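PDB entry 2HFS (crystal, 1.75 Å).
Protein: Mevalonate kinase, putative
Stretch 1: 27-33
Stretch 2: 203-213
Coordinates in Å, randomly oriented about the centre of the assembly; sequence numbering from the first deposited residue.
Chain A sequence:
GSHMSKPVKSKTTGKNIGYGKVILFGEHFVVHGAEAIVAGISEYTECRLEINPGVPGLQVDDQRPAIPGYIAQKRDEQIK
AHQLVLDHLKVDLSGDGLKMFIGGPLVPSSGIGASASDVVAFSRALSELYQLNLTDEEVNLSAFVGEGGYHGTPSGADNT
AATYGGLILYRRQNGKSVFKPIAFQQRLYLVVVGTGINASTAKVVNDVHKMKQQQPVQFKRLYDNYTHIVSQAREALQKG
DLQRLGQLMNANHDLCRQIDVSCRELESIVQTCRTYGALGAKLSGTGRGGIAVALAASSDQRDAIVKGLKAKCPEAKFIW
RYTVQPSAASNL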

ATOM      1  N   GLU A  27       4.894  -4.511   9.831  1.00 12.02           N
ATOM      2  CA  GLU A  27       5.524  -5.299   8.772  1.00 11.01           C
ATOM      3  C   GLU A  27       6.454  -6.358   9.379  1.00 12.42           C
ATOM      4  O   GLU A  27       7.159  -6.102  10.374  1.00 10.19           O
ATOM      5  CB  GLU A  27       6.337  -4.435   7.819  1.00 11.04           C
ATOM      6  CG  GLU A  27       7.323  -3.502   8.494  1.00  8.61           C
ATOM      7  CD  GLU A  27       6.667  -2.174   8.850  1.00 10.96           C
ATOM      8  OE1 GLU A  27       6.391  -1.379   7.914  1.00 10.62           O
ATOM      9  OE2 GLU A  27       6.388  -1.937  10.050  1.00 10.80           O
ATOM     10  N   HIS A  28       6.467  -7.534   8.764  1.00 10.41           N
ATOM     11  CA  HIS A  28       7.279  -8.670   9.237  1.00 11.04           C
ATOM     12  C   HIS A  28       6.779  -9.387  10.488  1.00 11.56           C
ATOM     13  O   HIS A  28       6.669 -10.620  10.498  1.00 13.93           O
ATOM     14  CB  HIS A  28       8.765  -8.281   9.342  1.00 11.89           C
ATOM     15  CG  HIS A  28       9.385  -8.021   8.011  1.00 11.21           C
ATOM     16  ND1 HIS A  28       9.700  -9.036   7.135  1.00 14.75           N
ATOM     17  CD2 HIS A  28       9.696  -6.864   7.381  1.00 12.07           C
ATOM     18  CE1 HIS A  28      10.193  -8.519   6.025  1.00 15.60           C
ATOM     19  NE2 HIS A  28      10.185  -7.201   6.140  1.00 13.69           N
ATOM     20  N   PHE A  29       6.454  -8.637  11.537  1.00 11.67           N
ATOM     21  CA  PHE A  29       5.958  -9.254  12.777  1.00 11.73           C
ATOM     22  C   PHE A  29       4.557  -9.846  12.618  1.00 13.20           C
ATOM     23  O   PHE A  29       4.190 -10.833  13.290  1.00 12.45           O
ATOM     24  CB  PHE A  29       5.997  -8.243  13.918  1.00 13.51           C
ATOM     25  CG  PHE A  29       7.397  -7.826  14.293  1.00 11.87           C
ATOM     26  CD1 PHE A  29       7.874  -6.561  13.969  1.00 13.76           C
ATOM     27  CD2 PHE A  29       8.252  -8.718  14.944  1.00  9.40           C
ATOM     28  CE1 PHE A  29       9.180  -6.181  14.304  1.00 10.06           C
ATOM     29  CE2 PHE A  29       9.557  -8.335  15.305  1.00 10.70           C
ATOM     30  CZ  PHE A  29      10.020  -7.062  14.967  1.00  9.61           C
ATOM     31  N   VAL A  30       3.792  -9.249  11.711  1.00 12.25           N
ATOM     32  CA  VAL A  30       2.470  -9.742  11.338  1.00 12.88           C
ATOM     33  C   VAL A  30       2.494 -11.188  10.800  1.00 12.46           C
ATOM     34  O   VAL A  30       1.555 -11.964  11.031  1.00 13.82           O
ATOM     35  CB  VAL A  30       1.812  -8.780  10.313  1.00 11.46           C
ATOM     36  CG1 VAL A  30       2.603  -8.763   8.979  1.00 12.09           C
ATOM     37  CG2 VAL A  30       0.356  -9.128  10.089  1.00 14.60           C
ATOM     38  N   VAL A  31       3.559 -11.532  10.079  1.00 13.59           N
ATOM     39  CA  VAL A  31       3.789 -12.888   9.584  1.00 15.63           C
ATOM     40  C   VAL A  31       3.770 -13.904  10.737  1.00 15.39           C
ATOM     41  O   VAL A  31       3.402 -15.063  10.542  1.00 15.86           O
ATOM     42  CB  VAL A  31       5.114 -12.952   8.785  1.00 12.94           C
ATOM     43  CG1 VAL A  31       5.514 -14.384   8.409  1.00 16.41           C
ATOM     44  CG2 VAL A  31       5.004 -12.077   7.541  1.00 15.64           C
ATOM     45  N   HIS A  32       4.131 -13.439  11.936  1.00 16.13           N
ATOM     46  CA  HIS A  32       4.266 -14.301  13.108  1.00 15.91           C
ATOM     47  C   HIS A  32       3.141 -14.116  14.119  1.00 17.36           C
ATOM     48  O   HIS A  32       3.235 -14.576  15.270  1.00 17.36           O
ATOM     49  CB  HIS A  32       5.658 -14.110  13.724  1.00 16.76           C
ATOM     50  CG  HIS A  32       6.756 -14.447  12.769  1.00 14.90           C
ATOM     51  ND1 HIS A  32       7.403 -15.662  12.782  1.00 17.50           N
ATOM     52  CD2 HIS A  32       7.259 -13.761  11.715  1.00 13.17           C
ATOM     53  CE1 HIS A  32       8.295 -15.693  11.807  1.00 15.46           C
ATOM     54  NE2 HIS A  32       8.212 -14.562  11.131  1.00 11.37           N
ATOM     55  N   GLY A  33       2.083 -13.436  13.679  1.00 18.00           N
ATOM     56  CA  GLY A  33       0.827 -13.397  14.415  1.00 17.20           C
ATOM     57  C   GLY A  33       0.531 -12.088  15.103  1.00 17.96           C
ATOM     58  O   GLY A  33      -0.463 -11.980  15.813  1.00 19.46           O
ATOM     59  N   LYS A 203      11.951 -13.147  -0.126  1.00 19.87           N
ATOM     60  CA  LYS A 203      13.345 -13.322   0.312  1.00 19.27           C
ATOM     61  C   LYS A 203      13.658 -12.737   1.699  1.00 18.19           C
ATOM     62  O   LYS A 203      14.372 -13.349   2.498  1.00 17.60           O
ATOM     63  CB  LYS A 203      14.304 -12.747  -0.726  1.00 20.97           C
ATOM     64  CG  LYS A 203      15.709 -12.531  -0.212  1.00 24.97           C
ATOM     65  CD  LYS A 203      16.716 -12.357  -1.339  1.00 29.32           C
ATOM     66  CE  LYS A 203      18.141 -12.529  -0.820  1.00 30.74           C
ATOM     67  NZ  LYS A 203      18.358 -11.824   0.478  1.00 33.04           N
ATOM     68  N   VAL A 204      13.140 -11.543   1.974  1.00 17.30           N
ATOM     69  CA  VAL A 204      13.373 -10.883   3.258  1.00 14.88           C
ATOM     70  C   VAL A 204      12.595 -11.610   4.361  1.00 16.37           C
ATOM     71  O   VAL A 204      13.126 -11.878   5.451  1.00 13.83           O
ATOM     72  CB  VAL A 204      12.987  -9.371   3.180  1.00 15.45           C
ATOM     73  CG1 VAL A 204      13.161  -8.708   4.524  1.00 15.08           C
ATOM     74  CG2 VAL A 204      13.826  -8.648   2.107  1.00 14.50           C
ATOM     75  N   VAL A 205      11.330 -11.924   4.075  1.00 14.94           N
ATOM     76  CA  VAL A 205      10.470 -12.638   5.027  1.00 15.44           C
ATOM     77  C   VAL A 205      11.091 -13.976   5.406  1.00 16.42           C
ATOM     78  O   VAL A 205      11.031 -14.382   6.554  1.00 16.96           O
ATOM     79  CB  VAL A 205       9.007 -12.825   4.501  1.00 15.98           C
ATOM     80  CG1 VAL A 205       8.254 -13.881   5.299  1.00 15.39           C
ATOM     81  CG2 VAL A 205       8.224 -11.499   4.545  1.00 15.12           C
ATOM     82  N   ASN A 206      11.704 -14.653   4.441  1.00 16.98           N
ATOM     83  CA  ASN A 206      12.375 -15.926   4.732  1.00 17.53           C
ATOM     84  C   ASN A 206      13.676 -15.776   5.525  1.00 17.82           C
ATOM     85  O   ASN A 206      13.974 -16.600   6.406  1.00 17.54           O
ATOM     86  CB  ASN A 206      12.545 -16.734   3.456  1.00 19.43           C
ATOM     87  CG  ASN A 206      11.213 -17.106   2.848  1.00 18.97           C
ATOM     88  OD1 ASN A 206      10.266 -17.453   3.568  1.00 22.78           O
ATOM     89  ND2 ASN A 206      11.122 -17.038   1.523  1.00 22.48           N
ATOM     90  N   ASP A 207      14.423 -14.710   5.253  1.00 17.16           N
ATOM     91  CA  ASP A 207      15.545 -14.323   6.121  1.00 16.58           C
ATOM     92  C   ASP A 207      15.090 -14.134   7.574  1.00 16.47           C
ATOM     93  O   ASP A 207      15.788 -14.542   8.496  1.00 15.67           O
ATOM     94  CB  ASP A 207      16.232 -13.045   5.629  1.00 19.31           C
ATOM     95  CG  ASP A 207      17.183 -13.293   4.473  1.00 20.44           C
ATOM     96  OD1 ASP A 207      17.321 -14.451   4.033  1.00 23.89           O
ATOM     97  OD2 ASP A 207      17.821 -12.378   3.925  1.00 24.13           O
ATOM     98  N   VAL A 208      13.925 -13.511   7.773  1.00 15.37           N
ATOM     99  CA  VAL A 208      13.384 -13.322   9.123  1.00 15.09           C
ATOM    100  C   VAL A 208      13.010 -14.674   9.749  1.00 14.49           C
ATOM    101  O   VAL A 208      13.280 -14.908  10.935  1.00 15.33           O
ATOM    102  CB  VAL A 208      12.208 -12.288   9.161  1.00 15.08           C
ATOM    103  CG1 VAL A 208      11.684 -12.090  10.589  1.00 15.38           C
ATOM    104  CG2 VAL A 208      12.661 -10.952   8.597  1.00 16.83           C
ATOM    105  N   HIS A 209      12.419 -15.573   8.957  1.00 14.12           N
ATOM    106  CA  HIS A 209      12.076 -16.921   9.464  1.00 12.69           C
ATOM    107  C   HIS A 209      13.308 -17.654   9.956  1.00 11.44           C
ATOM    108  O   HIS A 209      13.291 -18.287  11.018  1.00 11.04           O
ATOM    109  CB  HIS A 209      11.446 -17.775   8.369  1.00 11.72           C
ATOM    110  CG  HIS A 209       9.972 -17.565   8.186  1.00 15.65           C
ATOM    111  ND1 HIS A 209       9.052 -17.775   9.194  1.00 13.25           N
ATOM    112  CD2 HIS A 209       9.256 -17.220   7.090  1.00 16.07           C
ATOM    113  CE1 HIS A 209       7.835 -17.534   8.734  1.00 14.79           C
ATOM    114  NE2 HIS A 209       7.930 -17.199   7.460  1.00 14.56           N
ATOM    115  N   LYS A 210      14.367 -17.580   9.156  1.00 10.23           N
ATOM    116  CA  LYS A 210      15.643 -18.182   9.485  1.00 11.85           C
ATOM    117  C   LYS A 210      16.227 -17.605  10.787  1.00 14.02           C
ATOM    118  O   LYS A 210      16.699 -18.353  11.649  1.00 13.60           O
ATOM    119  CB  LYS A 210      16.613 -18.010   8.312  1.00 11.43           C
HETATM  120  N   MSE A 211      16.179 -16.285  10.947  1.00 15.37           N
HETATM  121  CA  MSE A 211      16.693 -15.695  12.182  1.00 18.31           C
HETATM  122  C   MSE A 211      15.918 -16.213  13.396  1.00 16.20           C
HETATM  123  O   MSE A 211      16.492 -16.458  14.460  1.00 17.23           O
HETATM  124  CB  MSE A 211      16.632 -14.172  12.133  1.00 18.19           C
HETATM  125  CG  MSE A 211      17.163 -13.543  13.413  1.00 21.90           C
HETATM  126 SE   MSE A 211      16.332 -11.825  13.671  1.00 30.01          SE
HETATM  127  CE  MSE A 211      17.217 -11.296  15.409  1.00 24.30           C
ATOM    128  N   LYS A 212      14.613 -16.367  13.238  1.00 16.35           N
ATOM    129  CA  LYS A 212      13.777 -16.945  14.284  1.00 15.27           C
ATOM    130  C   LYS A 212      14.228 -18.378  14.608  1.00 15.89           C
ATOM    131  O   LYS A 212      14.437 -18.704  15.778  1.00 14.58           O
ATOM    132  CB  LYS A 212      12.308 -16.915  13.883  1.00 14.78           C
ATOM    133  CG  LYS A 212      11.369 -17.225  15.021  1.00 13.94           C
ATOM    134  CD  LYS A 212       9.925 -17.155  14.552  1.00 13.90           C
ATOM    135  CE  LYS A 212       8.991 -17.358  15.723  1.00 16.52           C
ATOM    136  NZ  LYS A 212       7.534 -17.319  15.353  1.00 17.44           N
ATOM    137  N   GLN A 213      14.407 -19.208  13.574  1.00 16.54           N
ATOM    138  CA  GLN A 213      14.972 -20.576  13.723  1.00 16.96           C
ATOM    139  C   GLN A 213      16.355 -20.608  14.363  1.00 17.42           C
ATOM    140  O   GLN A 213      16.713 -21.579  15.033  1.00 19.28           O
ATOM    141  CB  GLN A 213      15.070 -21.281  12.370  1.00 16.93           C
ATOM    142  CG  GLN A 213      13.766 -21.748  11.770  1.00 17.78           C
ATOM    143  CD  GLN A 213      14.005 -22.621  10.549  1.00 19.73           C
ATOM    144  OE1 GLN A 213      14.587 -22.168   9.565  1.00 17.25           O
ATOM    145  NE2 GLN A 213      13.567 -23.867  10.615  1.00 17.37           N
TER
HETATM  146  O   HOH W   1       9.192 -14.236   8.837  1.00 15.09           O

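How does a short, irregular segment come to lie against a helix far away in the sequence? Stretch 2 is helical throughout, held by regular i-to-i+4 backbone hydrogen bonds such as Val208 N to Val204 O at 2.9 Å. Stretch 1 is mostly loop or turn, with a brief 3-10 segment at Val30 and Val31; His32 N donates to Phe29 O at 2.9 Å, and in this compact turn, His28, Val31 and His32 are the residues that meet the helix. The backbones are closest near His28, whose CA lies 6.6 Å from Val205 CA, and they stand farther apart at the other end, where His32 CA and His209 CA are 9.0 Å apart. No backbone hydrogen bond joins the stretches, so side chains span the gap, burying 407 Å² in all.

What does His28 do among three valines? Its CA-to-CB bond points sideways, but the ring reaches the helix and finds methyl groups spaced along it. His28 CE1 lies 3.3 Å from Val204 CG1 and 3.9 Å from Val205 CG2, while His28 ND1 is 3.8 Å from Val208 CG2. These are van der Waals contacts, and the first is tight. NE2 is hydrogen-bonded elsewhere in the structure; toward this helix the ring makes apolar packing contacts with the three valine methyls.

Why does His32 cover the most surface? Pointing toward the helix with an m rotamer, it brings its ring into reach of Val208, His209 and Lys212. The one direct hydrogen bond between the stretches forms here: Lys212 NZ donates to His32 ND1 over 3.1 Å. The lysine chain is fully extended, all four chi angles being t, and delivers its amine near the plane of the imidazole, where the lone pair of an acceptor nitrogen lies. At the ring's other nitrogen, the water O lies 2.5 Å from His32 NE2 and 2.9 Å from Val205 O, to which the water donates, linking the side chain to the helix backbone.

What else closes the contact around His32? Val31 points toward the helix and sets its CG1 4.2 Å from Val205 CG1, an apolar pairing, and 3.8 Å from His209 NE2. The His209 ring also approaches His32, with His32 CE1 3.4 Å from His209 ND1. Their planes meet at 54° and their centroids are 4.9 Å apart, an oblique arrangement in which the rings touch without lying flat on one another.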